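Local atomic coordinates of geranyltranstransferase (Enterococcus faecalis, PDB entry 3P8L), a protein that probably condenses isopentenyl diphosphate with geranyl diphosphate to give (2E,6E)-farnesyl diphosphate and diphosphate, with magnesium as cofactor. Residues K151-Q156 with G187-F192. Residues are numbered along the deposited sequence; the frame is centred on the assembly and turned at random. Where two conformers were deposited one is given.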
ATOM      1  N   LYS A 151      -8.563   0.905  -5.124  1.00 37.34           N
ATOM      2  CA  LYS A 151      -9.892   1.485  -4.954  0.50 35.94           C
ATOM      3  C   LYS A 151     -10.584   0.912  -3.718  1.00 35.29           C
ATOM      4  O   LYS A 151     -11.109   1.657  -2.914  1.00 42.40           O
ATOM      5  CB  LYS A 151     -10.765   1.277  -6.208  0.50 34.51           C
ATOM      6  CG  LYS A 151     -12.147   1.928  -6.128  0.50 38.89           C
ATOM      7  CD  LYS A 151     -12.823   1.959  -7.502  0.50 44.50           C
ATOM      8  CE  LYS A 151     -14.198   2.616  -7.422  0.50 47.11           C
ATOM      9  NZ  LYS A 151     -15.047   1.997  -6.360  0.50 38.75           N
ATOM     10  N   ALA A 152     -10.564  -0.414  -3.566  1.00 33.18           N
ATOM     11  CA  ALA A 152     -11.230  -1.052  -2.446  1.00 30.90           C
ATOM     12  C   ALA A 152     -10.531  -0.793  -1.095  1.00 36.27           C
ATOM     13  O   ALA A 152     -11.179  -0.557  -0.084  1.00 35.36           O
ATOM     14  CB  ALA A 152     -11.372  -2.574  -2.699  1.00 36.22           C
ATOM     15  N   ALA A 153      -9.210  -0.831  -1.102  1.00 35.68           N
ATOM     16  CA  ALA A 153      -8.430  -0.795   0.129  1.00 39.28           C
ATOM     17  C   ALA A 153      -8.105   0.608   0.621  1.00 32.88           C
ATOM     18  O   ALA A 153      -7.870   0.794   1.813  1.00 36.63           O
ATOM     19  CB  ALA A 153      -7.126  -1.618  -0.051  1.00 35.32           C
ATOM     20  N   GLY A 154      -8.120   1.596  -0.280  1.00 33.93           N
ATOM     21  CA  GLY A 154      -7.638   2.938   0.041  1.00 34.13           C
ATOM     22  C   GLY A 154      -8.667   3.992   0.440  1.00 37.32           C
ATOM     23  O   GLY A 154      -9.687   3.679   1.055  1.00 34.27           O
ATOM     24  N   ASN A 155      -8.378   5.238   0.065  1.00 36.66           N
ATOM     25  CA  ASN A 155      -9.201   6.413   0.379  1.00 46.24           C
ATOM     26  C   ASN A 155     -10.617   6.371  -0.161  1.00 45.47           C
ATOM     27  O   ASN A 155     -11.487   7.015   0.402  1.00 42.69           O
ATOM     28  CB  ASN A 155      -8.550   7.685  -0.152  1.00 49.46           C
ATOM     29  CG  ASN A 155      -7.217   7.962   0.474  1.00 51.78           C
ATOM     30  OD1 ASN A 155      -7.001   7.675   1.645  1.00 44.60           O
ATOM     31  ND2 ASN A 155      -6.311   8.528  -0.307  1.00 50.01           N
ATOM     32  N   GLN A 156     -10.831   5.638  -1.259  1.00 40.05           N
ATOM     33  CA  GLN A 156     -12.179   5.426  -1.808  1.00 44.26           C
ATOM     34  C   GLN A 156     -12.942   4.322  -1.104  1.00 45.44           C
ATOM     35  O   GLN A 156     -14.149   4.157  -1.314  1.00 40.91           O
ATOM     36  CB  GLN A 156     -12.114   5.095  -3.306  1.00 41.08           C
ATOM     37  CG  GLN A 156     -11.768   6.292  -4.153  1.00 43.62           C
ATOM     38  CD  GLN A 156     -12.071   6.069  -5.601  1.00 55.98           C
ATOM     39  OE1 GLN A 156     -13.012   6.652  -6.144  1.00 55.87           O
ATOM     40  NE2 GLN A 156     -11.290   5.209  -6.242  1.00 43.96           N
ATOM     41  N   GLY A 187     -17.455  -3.813   3.136  1.00 45.05           N
ATOM     42  CA  GLY A 187     -18.015  -4.142   1.826  1.00 39.82           C
ATOM     43  C   GLY A 187     -17.018  -4.074   0.692  1.00 42.82           C
ATOM     44  O   GLY A 187     -17.030  -4.929  -0.197  1.00 40.56           O
ATOM     45  N   ALA A 188     -16.132  -3.081   0.745  1.00 40.53           N
ATOM     46  CA  ALA A 188     -15.247  -2.772  -0.374  1.00 42.27           C
ATOM     47  C   ALA A 188     -14.284  -3.901  -0.742  1.00 37.11           C
ATOM     48  O   ALA A 188     -14.143  -4.196  -1.927  1.00 40.11           O
ATOM     49  CB  ALA A 188     -14.497  -1.452  -0.146  1.00 38.90           C
ATOM     50  N   LEU A 189     -13.650  -4.532   0.254  1.00 39.10           N
ATOM     51  CA  LEU A 189     -12.723  -5.656   0.000  1.00 42.83           C
ATOM     52  C   LEU A 189     -13.478  -6.938  -0.387  1.00 36.24           C
ATOM     53  O   LEU A 189     -12.947  -7.772  -1.110  1.00 36.50           O
ATOM     54  CB  LEU A 189     -11.825  -5.959   1.225  1.00 39.42           C
ATOM     55  CG  LEU A 189     -10.724  -5.017   1.734  1.00 40.76           C
ATOM     56  CD1 LEU A 189      -9.889  -5.727   2.815  1.00 44.71           C
ATOM     57  CD2 LEU A 189      -9.811  -4.533   0.610  1.00 35.65           C
ATOM     58  N   ILE A 190     -14.681  -7.099   0.152  1.00 34.70           N
ATOM     59  CA  ILE A 190     -15.576  -8.222  -0.204  1.00 39.14           C
ATOM     60  C   ILE A 190     -15.946  -8.064  -1.675  1.00 42.35           C
ATOM     61  O   ILE A 190     -15.877  -9.042  -2.435  1.00 38.20           O
ATOM     62  CB  ILE A 190     -16.847  -8.295   0.689  1.00 40.62           C
ATOM     63  CG1 ILE A 190     -16.480  -8.449   2.175  1.00 42.06           C
ATOM     64  CG2 ILE A 190     -17.791  -9.452   0.254  1.00 39.38           C
ATOM     65  CD1 ILE A 190     -15.644  -9.646   2.502  1.00 47.77           C
ATOM     66  N   GLU A 191     -16.293  -6.827  -2.064  1.00 40.33           N
ATOM     67  CA  GLU A 191     -16.597  -6.524  -3.462  0.50 43.68           C
ATOM     68  C   GLU A 191     -15.398  -6.798  -4.361  1.00 46.62           C
ATOM     69  O   GLU A 191     -15.551  -7.438  -5.418  1.00 41.29           O
ATOM     70  CB  GLU A 191     -17.149  -5.099  -3.626  0.50 44.38           C
ATOM     71  CG  GLU A 191     -18.637  -4.988  -3.290  0.50 48.47           C
ATOM     72  CD  GLU A 191     -19.059  -3.584  -2.895  0.50 48.55           C
ATOM     73  OE1 GLU A 191     -18.189  -2.689  -2.881  0.50 57.07           O
ATOM     74  OE2 GLU A 191     -20.254  -3.378  -2.590  0.50 41.12           O
ATOM     75  N   PHE A 192     -14.203  -6.370  -3.928  1.00 40.90           N
ATOM     76  CA  PHE A 192     -12.991  -6.709  -4.669  1.00 36.85           C
ATOM     77  C   PHE A 192     -12.852  -8.219  -4.851  1.00 36.25           C
ATOM     78  O   PHE A 192     -12.478  -8.670  -5.934  1.00 40.48           O
ATOM     79  CB  PHE A 192     -11.700  -6.165  -4.018  1.00 34.16           C
ATOM     80  CG  PHE A 192     -10.454  -6.612  -4.737  1.00 35.84           C
ATOM     81  CD1 PHE A 192     -10.013  -5.925  -5.862  1.00 29.92           C
ATOM     82  CD2 PHE A 192      -9.762  -7.764  -4.337  1.00 28.43           C
ATOM     83  CE1 PHE A 192      -8.877  -6.341  -6.539  1.00 32.80           C
ATOM     84  CE2 PHE A 192      -8.648  -8.199  -5.028  1.00 36.20           C
ATOM     85  CZ  PHE A 192      -8.202  -7.478  -6.137  1.00 33.62           C
TER
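Ala152 and Ala188 bring two helices so close that their CA atoms lie 4.8 Å apart, a spacing that suits side chains no larger than a methyl group. Each methyl rests on the other backbone: CB of Ala152 meets the carbonyl O of Ala188 at 3.3 Å, and CB of Ala188 meets O of Ala152 at 3.4 Å. No hydrogen bond links residues 151-156 to 187-192; O of Ala188 accepts from N of Phe192 within its own helix. The Ala152 methyl is flanked further by CB of Phe192, 3.8 Å away, and by Leu189 CD2. With CG anti to the backbone N (chi1 176°), the ring continues past this methylene, and the Phe192 side chain also packs on Gln148 and Leu149, one turn earlier in helix 139-153. Leu189 leans in from the flank, its CD2 branch 4.0 Å from CB of Ala153. Leu80 and Ile83 of helix 71-92 cover this side, Ile83 touching both Ala153 and Leu189. Gly154 then breaks the helical path, and the following loop meets the second subunit through Asn155 and Gln156. Close alanine-mediated packing thus joins the C-terminal end of helix 139-153 to the middle of helix 175-200 within the all-alpha isoprenoid synthase fold.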